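Local coordinates for protein arabinofuranosidase (Bifidobacterium longum, PDB 2Y2W) that hydrolyses terminal non-reducing alpha-L-arabinofuranosyl bonds in arabinan and arabinoxylan, as a family 51 glycoside hydrolase active in plant cell wall degradation, at residues Ile79-His84 / Gly91-Val96; Asp98-Leu103 / Ala415-Glu420; Asp151-Ser156 / Asn199-Pro204; Ser83-Asp88 / Glu420-Ala425; His140-Asn145 / Trp369-His374. All coordinates share one frame; numbering follows the deposited sequence.

Interaction 1: residues Ile79-His84 / Gly91-Val96; sequences IYEPSH and GFRQDV
In R93, CG stands anti to the carbonyl carbon (chi1 -83°), and in H84 CG is anti to the backbone N (chi1 -167°); with a bend of the arginine at chi3, the guanidinium lies flat on the imidazole, their centres 3.6 Å apart. The stack sits in the loop between helices 75-79 and 94-103 of the (beta/alpha)8 barrel enzyme, where a single beta bridge pairs Y80 with F92. R93 NE lies over the centre of the H84 ring, whose own NE2 donates to G423 O. The guanidinium has three further partners, two of them acidic, so that E81, R93 and D95 form a salt-bridge network. NE and NH2 take the D95 carboxylate side-on, R93 NE to D95 OD1 at 3.1 Å and R93 NH2 to D95 OD2 at 3.0 Å. NH1 of R93 makes a salt bridge to E81 OE1 at 2.9 Å, the two flat groups turned 75° against each other, and also donates to E420 O. An alanine at R93 would probably leave E81 OE1 and D95 without their cationic mate and open a gap over the H84 ring. On the backbone, E81 N donates to G91 O at 2.9 Å. At the N-cap position of helix 94-103, R93 N donates to I79 O at 3.1 Å. One water donates to both I79 O and R93 O, 2.7 Å from each.

Interaction 2: residues Asp98-Leu103 / Ala415-Glu420; sequences DLVKEL and APIMAE
P416 meets helix 94-103 first: its CG touches CD2 of L103 at 3.6 Å, the two side chains crossing at about a right angle. It leads into strand 417-419, the first strand of a small antiparallel hairpin completed by strand 425-427, and the hairpin packs on the helix through apolar side chains. The strand runs antiparallel to the helix segment, at 174°, with the axes 10.1 Å apart. I417 carries most of the contact. Its CG2, anti to the backbone N, meets CD1 of L99 at 3.7 Å, while its other branch ends in CD1 against V100 CG2 at 3.9 Å and, more loosely, L103 CD2 at 4.1 Å. That same I417 CD1 lies close over the helix backbone, 3.8 Å from L99 O. F431 of the following helix also packs against I417 and L103. An alanine at I417 would lose the CG2 and CD1 contacts and probably leave a gap between L99, V100 and L103. M418 points away from the helix and packs on W426 of the partner strand. At A419 the backbone N is hydrogen-bonded to N412 OD1.

Interaction 3: residues Asp151-Ser156 / Asn199-Pro204; sequences DFYRWS and NGIEEP
Y153 extends its ring past I201 to reach the carboxylate of E203. Its CG is anti to the backbone N (chi1 170°), and the hydroxyl OH donates to E203 OE2 at 2.6 Å. The glutamate comes to meet it by folding: its CG sits between the backbone N and the carbonyl carbon (chi1 78°) and the chain bends at chi2. The tyrosine meets OE2 on the anti side of the carboxylate. I201 lies alongside the ring, running in the opposite direction, with I201 CG2 at 3.7 Å from Y153 CE2. I201 CD1 lies 3.9 Å from R154 NH1. In R154, bent at chi3, the other terminal nitrogen, NH2, donates in a nearly straight line (176°) to D151 OD1 at 3.0 Å, meeting that oxygen from above its carboxylate plane. D151 is also paired with R128 and R131. The contact thus joins helix 149-159 to the loop entering barrel strand 209-212, a loop that starts where G200, with positive phi, ends helix 191-198 in a Schellman motif.

Interaction 4: residues Ser83-Asp88 / Glu420-Ala425; sequences SHPTAD and EEHGPA
NE2 of H84 donates to the carbonyl oxygen O of G423 at 2.6 Å, the shortest polar bond between the two loops. The oxygen lies in the plane of the imidazole, and the N-H meets a lone pair in the carbonyl plane. At the other side of the ring, H84 ND1 accepts from T86 N at 3.1 Å, with the donor tilted from the ring plane, so the imidazole is held at both nitrogens, which probably limits its rotation. P85 sits between two histidines. Its CD lies toward the rim over one face of the H84 ring, and it also makes a CH-pi contact with H422, CD being 3.9 Å from the centroid of that ring. The side chains of P85 and H422 cross at about a right angle. CD2 of H84 rests 3.7 Å from H422 CA, while H422 N is bound by E81 OE2. Each loop keeps its own bend: A87 N donates to H84 O at 2.9 Å, and G423 N to E420 O at 3.2 Å. The first closes a type I turn, H84 to A87, in the loop between helices 75-79 and 94-103; the second closes a type II turn, E420 to G423, in the loop connecting the strands of the 417-419/425-427 beta hairpin.

Interaction 5: residues His140-Asn145 / Trp369-His374; sequences HCTETN and WPKSPH
H140 lays its imidazole face to face on the five-membered ring of W369, from a backbone in the left-handed region (phi 57°, psi 54°). That conformation belongs to a G1 beta bulge, H140 with C141, in the small antiparallel pair of strands 134-136 and 141-143. The ring centroids are 3.8 Å apart and the planes 22° apart; CE1 of H140 comes closest, 3.3 Å from W369 CE2. In W369 the first torsion places CG anti to the carbonyl carbon, beside the backbone N, and the indole turns one face to the histidine. The aromatic pair also faces another molecule, since A244 of the third subunit packs on both H140 and W369. Farther along, the loop runs beside strand 141-143. T142 N donates to P370 O at 3.2 Å, approaching from above the carbonyl plane. SG of C141 packs against P373 CD at 3.6 Å. K371, bent at chi3, crosses T144 at about a right angle, K371 CE 3.7 Å from T144 CG2, while the hydroxyl of T144 is bonded to E146. E143 points away, its carboxylate bound by Y76 and H70. The contact thus joins the strand to the loop between helices 347-357 and 382-397 at the surface. A water completes it, donating to T142 O at 3.1 Å and accepting from S372 N at 2.8 Å.

Interactions 1 and 2 are buried and both use helix 94-103, the first at its start through charge, stacking and a backbone bridge, the second farther along through purely apolar packing. Interaction 4 shares S83 and H84 with interaction 1 and E420 with interaction 2, so the three tie the 79-96 loop, the helix and the 417-427 hairpin together. It is a surface contact built on a histidine-to-carbonyl bond and a CH-pi contact. Interaction 5, also at the surface, reaches it through the E421-H374 hydrogen bond but rests on a ring-on-ring stack and a bridging water. Interaction 3, partly buried, joins a different loop to helix 149-159, which touches interaction 1 through F92 and I79.

Interaction 1: residues Ile79-His84 / Gly91-Val96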
# COMPACT_ATOMS: atom_id res chain seq x y z
N ILE D 79 -25.60 19.96 13.59
CA ILE D 79 -26.37 20.20 12.37
C ILE D 79 -27.48 19.16 12.19
O ILE D 79 -28.48 19.42 11.51
CB ILE D 79 -25.47 20.26 11.11
CG1 ILE D 79 -24.71 18.95 10.91
CG2 ILE D 79 -24.52 21.46 11.20
CD1 ILE D 79 -24.28 18.69 9.48
N TYR D 80 -27.31 17.99 12.81
CA TYR D 80 -28.27 16.90 12.67
C TYR D 80 -28.86 16.49 14.03
O TYR D 80 -28.13 16.08 14.93
CB TYR D 80 -27.61 15.70 11.99
CG TYR D 80 -28.52 14.53 11.71
CD1 TYR D 80 -29.44 14.58 10.66
CD2 TYR D 80 -28.46 13.37 12.48
CE1 TYR D 80 -30.28 13.51 10.39
CE2 TYR D 80 -29.30 12.29 12.22
CZ TYR D 80 -30.20 12.36 11.17
OH TYR D 80 -31.03 11.30 10.90
N GLU D 81 -30.18 16.63 14.15
CA GLU D 81 -30.91 16.26 15.37
C GLU D 81 -32.39 16.10 15.02
O GLU D 81 -33.15 17.06 15.13
CB GLU D 81 -30.71 17.32 16.46
CG GLU D 81 -30.98 16.83 17.88
CD GLU D 81 -30.59 17.84 18.96
OE1 GLU D 81 -29.68 18.67 18.72
OE2 GLU D 81 -31.19 17.79 20.05
N PRO D 82 -32.79 14.89 14.59
CA PRO D 82 -34.14 14.62 14.05
C PRO D 82 -35.29 14.91 15.01
O PRO D 82 -36.40 15.23 14.56
CB PRO D 82 -34.10 13.12 13.74
CG PRO D 82 -32.66 12.78 13.63
CD PRO D 82 -31.97 13.67 14.62
N SER D 83 -35.03 14.80 16.31
CA SER D 83 -36.06 14.98 17.33
C SER D 83 -36.11 16.40 17.88
O SER D 83 -36.85 16.69 18.81
CB SER D 83 -35.84 13.98 18.47
OG SER D 83 -34.62 14.25 19.14
N HIS D 84 -35.31 17.30 17.29
CA HIS D 84 -35.25 18.69 17.74
C HIS D 84 -36.48 19.49 17.28
O HIS D 84 -36.96 19.30 16.16
CB HIS D 84 -33.97 19.36 17.24
CG HIS D 84 -33.68 20.67 17.90
ND1 HIS D 84 -34.17 21.86 17.42
CD2 HIS D 84 -32.97 20.97 19.01
CE1 HIS D 84 -33.77 22.84 18.21
NE2 HIS D 84 -33.04 22.33 19.18
N GLY D 91 -34.14 15.95 9.12
CA GLY D 91 -33.63 15.93 10.49
C GLY D 91 -32.53 16.94 10.77
O GLY D 91 -31.81 16.81 11.76
N PHE D 92 -32.40 17.95 9.91
CA PHE D 92 -31.44 19.02 10.14
C PHE D 92 -32.06 20.13 10.97
O PHE D 92 -33.20 20.53 10.73
CB PHE D 92 -30.91 19.61 8.82
CG PHE D 92 -30.39 18.58 7.85
CD1 PHE D 92 -29.50 17.59 8.25
CD2 PHE D 92 -30.78 18.62 6.51
CE1 PHE D 92 -29.02 16.65 7.35
CE2 PHE D 92 -30.30 17.68 5.60
CZ PHE D 92 -29.42 16.69 6.02
N ARG D 93 -31.31 20.62 11.95
CA ARG D 93 -31.77 21.71 12.82
C ARG D 93 -31.83 23.01 12.04
O ARG D 93 -30.82 23.46 11.49
CB ARG D 93 -30.85 21.86 14.03
CG ARG D 93 -31.16 20.90 15.17
CD ARG D 93 -30.18 21.05 16.32
NE ARG D 93 -30.38 22.29 17.07
CZ ARG D 93 -29.96 22.50 18.32
NH1 ARG D 93 -29.33 21.54 18.99
NH2 ARG D 93 -30.20 23.66 18.91
N GLN D 94 -33.01 23.63 12.01
CA GLN D 94 -33.19 24.88 11.28
C GLN D 94 -32.57 26.06 12.01
O GLN D 94 -32.04 26.98 11.37
CB GLN D 94 -34.68 25.15 10.99
CG GLN D 94 -34.94 26.24 9.94
CD GLN D 94 -34.28 25.95 8.59
OE1 GLN D 94 -34.55 24.93 7.95
NE2 GLN D 94 -33.41 26.85 8.16
N ASP D 95 -32.61 26.04 13.34
CA ASP D 95 -32.01 27.12 14.14
C ASP D 95 -30.51 27.22 13.91
O ASP D 95 -29.95 28.32 13.89
CB ASP D 95 -32.35 26.99 15.63
CG ASP D 95 -31.91 25.65 16.24
OD1 ASP D 95 -31.39 24.78 15.51
OD2 ASP D 95 -32.08 25.49 17.47
N VAL D 96 -29.87 26.07 13.71
CA VAL D 96 -28.44 26.01 13.40
C VAL D 96 -28.20 26.51 11.98
O VAL D 96 -27.30 27.33 11.75
CB VAL D 96 -27.89 24.57 13.61
CG1 VAL D 96 -26.50 24.42 13.00
CG2 VAL D 96 -27.85 24.23 15.09
O HOH W 1 -28.78 21.94 10.65

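Interaction 2: residues Asp98-Leu103 / Ala415-Glu420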
# COMPACT_ATOMS: atom_id res chain seq x y z
N ASP D 98 -30.08 28.58 10.30
CA ASP D 98 -30.32 30.02 10.33
C ASP D 98 -29.08 30.80 10.75
O ASP D 98 -28.77 31.85 10.17
CB ASP D 98 -31.50 30.37 11.25
CG ASP D 98 -32.85 29.96 10.67
OD1 ASP D 98 -32.96 29.77 9.44
OD2 ASP D 98 -33.82 29.84 11.46
N LEU D 99 -28.37 30.28 11.75
CA LEU D 99 -27.13 30.91 12.22
C LEU D 99 -25.94 30.71 11.27
O LEU D 99 -25.00 31.50 11.29
CB LEU D 99 -26.77 30.43 13.63
CG LEU D 99 -27.67 30.87 14.79
CD1 LEU D 99 -27.18 30.28 16.10
CD2 LEU D 99 -27.74 32.39 14.90
N VAL D 100 -25.99 29.67 10.45
CA VAL D 100 -24.96 29.44 9.43
C VAL D 100 -25.10 30.49 8.33
O VAL D 100 -24.10 31.05 7.88
CB VAL D 100 -25.03 28.00 8.84
CG1 VAL D 100 -24.12 27.86 7.62
CG2 VAL D 100 -24.65 26.97 9.90
N LYS D 101 -26.34 30.74 7.93
CA LYS D 101 -26.66 31.81 6.98
C LYS D 101 -26.21 33.16 7.53
O LYS D 101 -25.53 33.92 6.84
CB LYS D 101 -28.17 31.82 6.68
CG LYS D 101 -28.65 32.92 5.72
CD LYS D 101 -28.34 32.58 4.26
CE LYS D 101 -28.88 33.65 3.32
NZ LYS D 101 -28.04 34.89 3.29
N GLU D 102 -26.57 33.43 8.78
CA GLU D 102 -26.19 34.67 9.46
C GLU D 102 -24.68 34.82 9.61
O GLU D 102 -24.16 35.93 9.62
CB GLU D 102 -26.86 34.75 10.84
CG GLU D 102 -26.84 36.14 11.47
CD GLU D 102 -27.46 36.18 12.85
OE1 GLU D 102 -28.58 35.64 13.04
OE2 GLU D 102 -26.83 36.76 13.76
N LEU D 103 -23.98 33.69 9.70
CA LEU D 103 -22.53 33.68 9.83
C LEU D 103 -21.83 33.98 8.51
O LEU D 103 -20.71 34.50 8.50
CB LEU D 103 -22.04 32.35 10.42
CG LEU D 103 -20.59 32.20 10.88
CD1 LEU D 103 -20.21 33.24 11.93
CD2 LEU D 103 -20.37 30.80 11.41
N ALA D 415 -16.47 26.21 18.18
CA ALA D 415 -17.41 26.77 17.22
C ALA D 415 -18.00 28.13 17.60
O ALA D 415 -18.17 28.42 18.78
CB ALA D 415 -18.52 25.79 16.97
N PRO D 416 -18.31 28.97 16.58
CA PRO D 416 -19.04 30.21 16.81
C PRO D 416 -20.51 29.95 17.13
O PRO D 416 -21.16 30.76 17.79
CB PRO D 416 -18.91 30.94 15.46
CG PRO D 416 -18.69 29.86 14.47
CD PRO D 416 -17.93 28.80 15.17
N ILE D 417 -21.02 28.81 16.67
CA ILE D 417 -22.38 28.40 16.94
C ILE D 417 -22.37 27.24 17.92
O ILE D 417 -21.78 26.19 17.65
CB ILE D 417 -23.11 27.97 15.64
CG1 ILE D 417 -23.00 29.06 14.57
CG2 ILE D 417 -24.57 27.63 15.94
CD1 ILE D 417 -23.36 28.59 13.17
N MET D 418 -23.02 27.43 19.06
CA MET D 418 -23.24 26.37 20.03
C MET D 418 -24.70 25.95 19.99
O MET D 418 -25.58 26.81 19.93
CB MET D 418 -22.86 26.82 21.44
CG MET D 418 -21.36 26.81 21.74
SD MET D 418 -20.65 25.15 21.84
CE MET D 418 -21.46 24.48 23.29
N ALA D 419 -24.94 24.65 20.02
CA ALA D 419 -26.30 24.11 19.97
C ALA D 419 -26.55 23.12 21.10
O ALA D 419 -25.88 22.09 21.19
CB ALA D 419 -26.57 23.48 18.62
N GLU D 420 -27.52 23.43 21.96
CA GLU D 420 -27.85 22.59 23.11
C GLU D 420 -28.90 21.52 22.81
O GLU D 420 -29.75 21.70 21.93
CB GLU D 420 -28.30 23.45 24.30
CG GLU D 420 -27.18 23.86 25.25
CD GLU D 420 -26.29 24.96 24.71
OE1 GLU D 420 -26.74 25.68 23.78
OE2 GLU D 420 -25.16 25.12 25.20

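Interaction 3: residues Asp151-Ser156 / Asn199-Pro204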
# COMPACT_ATOMS: atom_id res chain seq x y z
N ASP D 151 -26.42 12.73 2.80
CA ASP D 151 -27.13 13.61 3.73
C ASP D 151 -26.49 14.99 3.83
O ASP D 151 -27.19 16.00 3.84
CB ASP D 151 -27.22 12.95 5.11
CG ASP D 151 -27.99 11.64 5.09
OD1 ASP D 151 -29.20 11.65 4.79
OD2 ASP D 151 -27.37 10.59 5.38
N PHE D 152 -25.16 15.03 3.90
CA PHE D 152 -24.45 16.30 3.97
C PHE D 152 -24.61 17.11 2.69
O PHE D 152 -24.58 18.35 2.72
CB PHE D 152 -22.96 16.12 4.31
CG PHE D 152 -22.26 17.41 4.62
CD1 PHE D 152 -22.39 18.00 5.87
CD2 PHE D 152 -21.50 18.05 3.65
CE1 PHE D 152 -21.75 19.21 6.15
CE2 PHE D 152 -20.87 19.26 3.92
CZ PHE D 152 -20.99 19.83 5.18
N TYR D 153 -24.78 16.42 1.56
CA TYR D 153 -25.13 17.07 0.30
C TYR D 153 -26.47 17.81 0.43
O TYR D 153 -26.59 18.97 0.04
CB TYR D 153 -25.20 16.07 -0.85
CG TYR D 153 -25.80 16.66 -2.11
CD1 TYR D 153 -25.06 17.53 -2.91
CD2 TYR D 153 -27.11 16.38 -2.48
CE1 TYR D 153 -25.60 18.09 -4.06
CE2 TYR D 153 -27.67 16.94 -3.62
CZ TYR D 153 -26.91 17.79 -4.41
OH TYR D 153 -27.45 18.34 -5.54
N ARG D 154 -27.46 17.12 0.99
CA ARG D 154 -28.78 17.71 1.22
C ARG D 154 -28.69 18.89 2.18
O ARG D 154 -29.36 19.91 1.97
CB ARG D 154 -29.76 16.65 1.75
CG ARG D 154 -30.30 15.73 0.66
CD ARG D 154 -31.36 14.78 1.20
NE ARG D 154 -30.77 13.60 1.84
CZ ARG D 154 -30.63 12.42 1.24
NH1 ARG D 154 -31.02 12.25 -0.02
NH2 ARG D 154 -30.09 11.40 1.90
N TRP D 155 -27.85 18.77 3.20
CA TRP D 155 -27.61 19.86 4.14
C TRP D 155 -27.00 21.07 3.44
O TRP D 155 -27.42 22.21 3.65
CB TRP D 155 -26.73 19.41 5.31
CG TRP D 155 -26.60 20.45 6.39
CD1 TRP D 155 -27.40 20.59 7.48
CD2 TRP D 155 -25.63 21.51 6.46
NE1 TRP D 155 -26.98 21.66 8.24
CE2 TRP D 155 -25.90 22.24 7.63
CE3 TRP D 155 -24.56 21.90 5.64
CZ2 TRP D 155 -25.14 23.35 8.02
CZ3 TRP D 155 -23.80 23.00 6.02
CH2 TRP D 155 -24.10 23.72 7.20
N SER D 156 -26.01 20.80 2.59
CA SER D 156 -25.32 21.85 1.84
C SER D 156 -26.21 22.52 0.80
O SER D 156 -26.03 23.70 0.49
CB SER D 156 -24.07 21.29 1.18
OG SER D 156 -23.20 20.71 2.15
N ASN D 199 -30.32 6.16 -4.45
CA ASN D 199 -30.30 6.70 -3.09
C ASN D 199 -31.06 8.03 -2.93
O ASN D 199 -31.17 8.55 -1.81
CB ASN D 199 -28.86 6.84 -2.58
CG ASN D 199 -28.19 5.49 -2.34
OD1 ASN D 199 -28.80 4.43 -2.48
ND2 ASN D 199 -26.91 5.54 -2.00
N GLY D 200 -31.56 8.57 -4.03
CA GLY D 200 -32.42 9.76 -3.99
C GLY D 200 -31.85 11.03 -4.60
O GLY D 200 -32.52 12.06 -4.61
N ILE D 201 -30.62 10.96 -5.09
CA ILE D 201 -29.96 12.12 -5.70
C ILE D 201 -29.61 11.82 -7.15
O ILE D 201 -28.64 11.12 -7.45
CB ILE D 201 -28.71 12.56 -4.89
CG1 ILE D 201 -29.09 12.83 -3.43
CG2 ILE D 201 -28.07 13.81 -5.51
CD1 ILE D 201 -27.99 12.54 -2.44
N GLU D 202 -30.43 12.36 -8.06
CA GLU D 202 -30.35 12.03 -9.48
C GLU D 202 -29.17 12.71 -10.17
O GLU D 202 -28.38 12.05 -10.85
CB GLU D 202 -31.67 12.41 -10.16
CG GLU D 202 -31.81 11.91 -11.60
CD GLU D 202 -33.20 12.15 -12.17
OE1 GLU D 202 -33.92 13.03 -11.66
OE2 GLU D 202 -33.57 11.44 -13.14
N GLU D 203 -29.06 14.02 -9.98
CA GLU D 203 -28.01 14.83 -10.59
C GLU D 203 -26.68 14.65 -9.85
O GLU D 203 -26.66 14.38 -8.65
CB GLU D 203 -28.43 16.31 -10.61
CG GLU D 203 -28.29 17.06 -9.28
CD GLU D 203 -29.31 16.66 -8.20
OE1 GLU D 203 -30.14 15.75 -8.43
OE2 GLU D 203 -29.27 17.28 -7.11
N PRO D 204 -25.55 14.79 -10.58
CA PRO D 204 -24.25 14.84 -9.92
C PRO D 204 -24.19 15.97 -8.89
O PRO D 204 -24.84 17.00 -9.07
CB PRO D 204 -23.28 15.12 -11.07
CG PRO D 204 -23.93 14.46 -12.23
CD PRO D 204 -25.41 14.69 -12.05

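Interaction 4: residues Ser83-Asp88 / Glu420-Ala425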
# COMPACT_ATOMS: atom_id res chain seq x y z
N SER D 83 -35.03 14.80 16.31
CA SER D 83 -36.06 14.98 17.33
C SER D 83 -36.11 16.40 17.88
O SER D 83 -36.85 16.69 18.81
CB SER D 83 -35.84 13.98 18.47
OG SER D 83 -34.62 14.25 19.14
N HIS D 84 -35.31 17.30 17.29
CA HIS D 84 -35.25 18.69 17.74
C HIS D 84 -36.48 19.49 17.28
O HIS D 84 -36.96 19.30 16.16
CB HIS D 84 -33.97 19.36 17.24
CG HIS D 84 -33.68 20.67 17.90
ND1 HIS D 84 -34.17 21.86 17.42
CD2 HIS D 84 -32.97 20.97 19.01
CE1 HIS D 84 -33.77 22.84 18.21
NE2 HIS D 84 -33.04 22.33 19.18
N PRO D 85 -36.99 20.39 18.15
CA PRO D 85 -38.17 21.22 17.83
C PRO D 85 -38.08 22.07 16.56
O PRO D 85 -39.07 22.68 16.16
CB PRO D 85 -38.29 22.12 19.06
CG PRO D 85 -37.73 21.32 20.17
CD PRO D 85 -36.59 20.55 19.56
N THR D 86 -36.90 22.12 15.93
CA THR D 86 -36.71 22.88 14.68
C THR D 86 -36.22 22.00 13.52
O THR D 86 -35.90 22.51 12.44
CB THR D 86 -35.73 24.07 14.86
OG1 THR D 86 -34.44 23.59 15.23
CG2 THR D 86 -36.24 25.04 15.92
N ALA D 87 -36.17 20.69 13.75
CA ALA D 87 -35.71 19.75 12.73
C ALA D 87 -36.63 19.70 11.51
O ALA D 87 -37.86 19.64 11.65
CB ALA D 87 -35.56 18.36 13.33
N ASP D 88 -36.03 19.73 10.33
CA ASP D 88 -36.78 19.59 9.09
C ASP D 88 -37.09 18.12 8.81
O ASP D 88 -36.89 17.27 9.68
CB ASP D 88 -36.05 20.26 7.91
CG ASP D 88 -34.72 19.59 7.56
OD1 ASP D 88 -34.36 18.56 8.17
OD2 ASP D 88 -34.03 20.11 6.65
N GLU D 420 -27.52 23.43 21.96
CA GLU D 420 -27.85 22.59 23.11
C GLU D 420 -28.90 21.52 22.81
O GLU D 420 -29.75 21.70 21.93
CB GLU D 420 -28.30 23.45 24.30
CG GLU D 420 -27.18 23.86 25.25
CD GLU D 420 -26.29 24.96 24.71
OE1 GLU D 420 -26.74 25.68 23.78
OE2 GLU D 420 -25.16 25.12 25.20
N GLU D 421 -28.82 20.42 23.55
CA GLU D 421 -29.73 19.28 23.38
C GLU D 421 -31.18 19.70 23.55
O GLU D 421 -31.56 20.27 24.58
CB GLU D 421 -29.41 18.18 24.40
CG GLU D 421 -27.99 17.62 24.33
CD GLU D 421 -27.62 16.78 25.56
OE1 GLU D 421 -28.53 16.35 26.30
OE2 GLU D 421 -26.41 16.54 25.77
N HIS D 422 -31.98 19.44 22.51
CA HIS D 422 -33.42 19.71 22.50
C HIS D 422 -33.76 21.17 22.86
O HIS D 422 -34.89 21.47 23.28
CB HIS D 422 -34.15 18.73 23.42
CG HIS D 422 -35.46 18.26 22.88
ND1 HIS D 422 -36.61 19.03 22.91
CD2 HIS D 422 -35.82 17.09 22.31
CE1 HIS D 422 -37.61 18.36 22.38
NE2 HIS D 422 -37.16 17.17 22.00
N GLY D 423 -32.79 22.06 22.68
CA GLY D 423 -32.94 23.45 23.07
C GLY D 423 -32.38 24.44 22.07
O GLY D 423 -32.30 24.14 20.88
N PRO D 424 -31.97 25.63 22.55
CA PRO D 424 -31.60 26.74 21.67
C PRO D 424 -30.21 26.61 21.05
O PRO D 424 -29.39 25.80 21.49
CB PRO D 424 -31.63 27.94 22.62
CG PRO D 424 -31.22 27.38 23.93
CD PRO D 424 -31.76 25.97 23.97
N ALA D 425 -29.98 27.39 20.00
CA ALA D 425 -28.65 27.58 19.44
C ALA D 425 -28.29 29.05 19.62
O ALA D 425 -29.13 29.93 19.45
CB ALA D 425 -28.63 27.20 17.98

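Interaction 5: residues His140-Asn145 / Trp369-His374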
# COMPACT_ATOMS: atom_id res chain seq x y z
N HIS D 140 -12.23 8.28 19.46
CA HIS D 140 -12.66 7.16 20.31
C HIS D 140 -14.18 7.15 20.49
O HIS D 140 -14.68 7.14 21.62
CB HIS D 140 -11.93 7.19 21.65
CG HIS D 140 -11.81 5.84 22.30
ND1 HIS D 140 -10.97 4.86 21.83
CD2 HIS D 140 -12.42 5.32 23.39
CE1 HIS D 140 -11.07 3.79 22.59
NE2 HIS D 140 -11.94 4.04 23.55
N CYS D 141 -14.90 7.15 19.38
CA CYS D 141 -16.36 7.17 19.40
C CYS D 141 -16.93 6.10 18.50
O CYS D 141 -16.28 5.66 17.55
CB CYS D 141 -16.88 8.54 18.95
SG CYS D 141 -16.41 9.90 20.05
N THR D 142 -18.15 5.66 18.81
CA THR D 142 -18.92 4.83 17.89
C THR D 142 -19.79 5.71 17.00
O THR D 142 -20.48 6.63 17.48
CB THR D 142 -19.75 3.72 18.60
OG1 THR D 142 -20.75 3.22 17.70
CG2 THR D 142 -20.44 4.25 19.83
N GLU D 143 -19.74 5.43 15.70
CA GLU D 143 -20.41 6.22 14.68
C GLU D 143 -21.56 5.43 14.04
O GLU D 143 -21.36 4.35 13.49
CB GLU D 143 -19.39 6.66 13.63
CG GLU D 143 -19.96 7.18 12.31
CD GLU D 143 -20.41 8.62 12.37
OE1 GLU D 143 -19.81 9.42 13.12
OE2 GLU D 143 -21.36 8.97 11.64
N THR D 144 -22.77 5.99 14.13
CA THR D 144 -23.97 5.35 13.61
C THR D 144 -24.09 5.48 12.10
O THR D 144 -24.79 4.69 11.45
CB THR D 144 -25.25 5.92 14.25
OG1 THR D 144 -25.31 7.33 14.00
CG2 THR D 144 -25.25 5.67 15.74
N ASN D 145 -23.41 6.48 11.54
CA ASN D 145 -23.43 6.79 10.11
C ASN D 145 -24.79 7.26 9.58
O ASN D 145 -25.07 7.15 8.39
CB ASN D 145 -22.88 5.62 9.28
CG ASN D 145 -21.38 5.44 9.43
OD1 ASN D 145 -20.60 6.33 9.07
ND2 ASN D 145 -20.98 4.30 9.96
N TRP D 369 -17.65 2.44 23.03
CA TRP D 369 -17.18 3.80 22.77
C TRP D 369 -18.39 4.74 22.74
O TRP D 369 -19.46 4.37 22.26
CB TRP D 369 -16.39 3.84 21.46
CG TRP D 369 -15.15 2.95 21.44
CD1 TRP D 369 -14.84 1.93 22.30
CD2 TRP D 369 -14.09 2.98 20.47
NE1 TRP D 369 -13.65 1.35 21.95
CE2 TRP D 369 -13.17 1.97 20.83
CE3 TRP D 369 -13.82 3.77 19.34
CZ2 TRP D 369 -11.99 1.73 20.10
CZ3 TRP D 369 -12.65 3.52 18.62
CH2 TRP D 369 -11.76 2.51 19.01
N PRO D 370 -18.24 5.96 23.29
CA PRO D 370 -19.36 6.90 23.40
C PRO D 370 -19.89 7.43 22.06
O PRO D 370 -19.11 7.63 21.12
CB PRO D 370 -18.78 8.05 24.23
CG PRO D 370 -17.30 7.93 24.09
CD PRO D 370 -17.03 6.47 23.97
N LYS D 371 -21.20 7.64 21.99
CA LYS D 371 -21.85 8.24 20.82
C LYS D 371 -22.04 9.74 21.02
O LYS D 371 -22.60 10.17 22.03
CB LYS D 371 -23.21 7.59 20.57
CG LYS D 371 -23.20 6.50 19.51
CD LYS D 371 -24.26 5.43 19.76
CE LYS D 371 -25.65 5.89 19.37
NZ LYS D 371 -26.64 4.77 19.47
N SER D 372 -21.56 10.52 20.06
CA SER D 372 -21.62 11.99 20.10
C SER D 372 -21.48 12.61 21.50
O SER D 372 -22.43 13.22 22.01
CB SER D 372 -22.88 12.51 19.39
OG SER D 372 -24.06 11.96 19.96
N PRO D 373 -20.30 12.45 22.13
CA PRO D 373 -20.06 13.04 23.44
C PRO D 373 -19.69 14.52 23.33
O PRO D 373 -19.45 15.02 22.23
CB PRO D 373 -18.87 12.24 23.97
CG PRO D 373 -18.13 11.82 22.76
CD PRO D 373 -19.11 11.74 21.62
N HIS D 374 -19.65 15.20 24.47
CA HIS D 374 -19.22 16.60 24.52
C HIS D 374 -17.70 16.68 24.47
O HIS D 374 -17.02 16.52 25.49
CB HIS D 374 -19.78 17.29 25.77
CG HIS D 374 -21.27 17.44 25.76
ND1 HIS D 374 -21.89 18.64 25.48
CD2 HIS D 374 -22.26 16.54 25.98
CE1 HIS D 374 -23.20 18.47 25.54
NE2 HIS D 374 -23.45 17.21 25.84
O HOH W 2 -20.26 9.69 17.70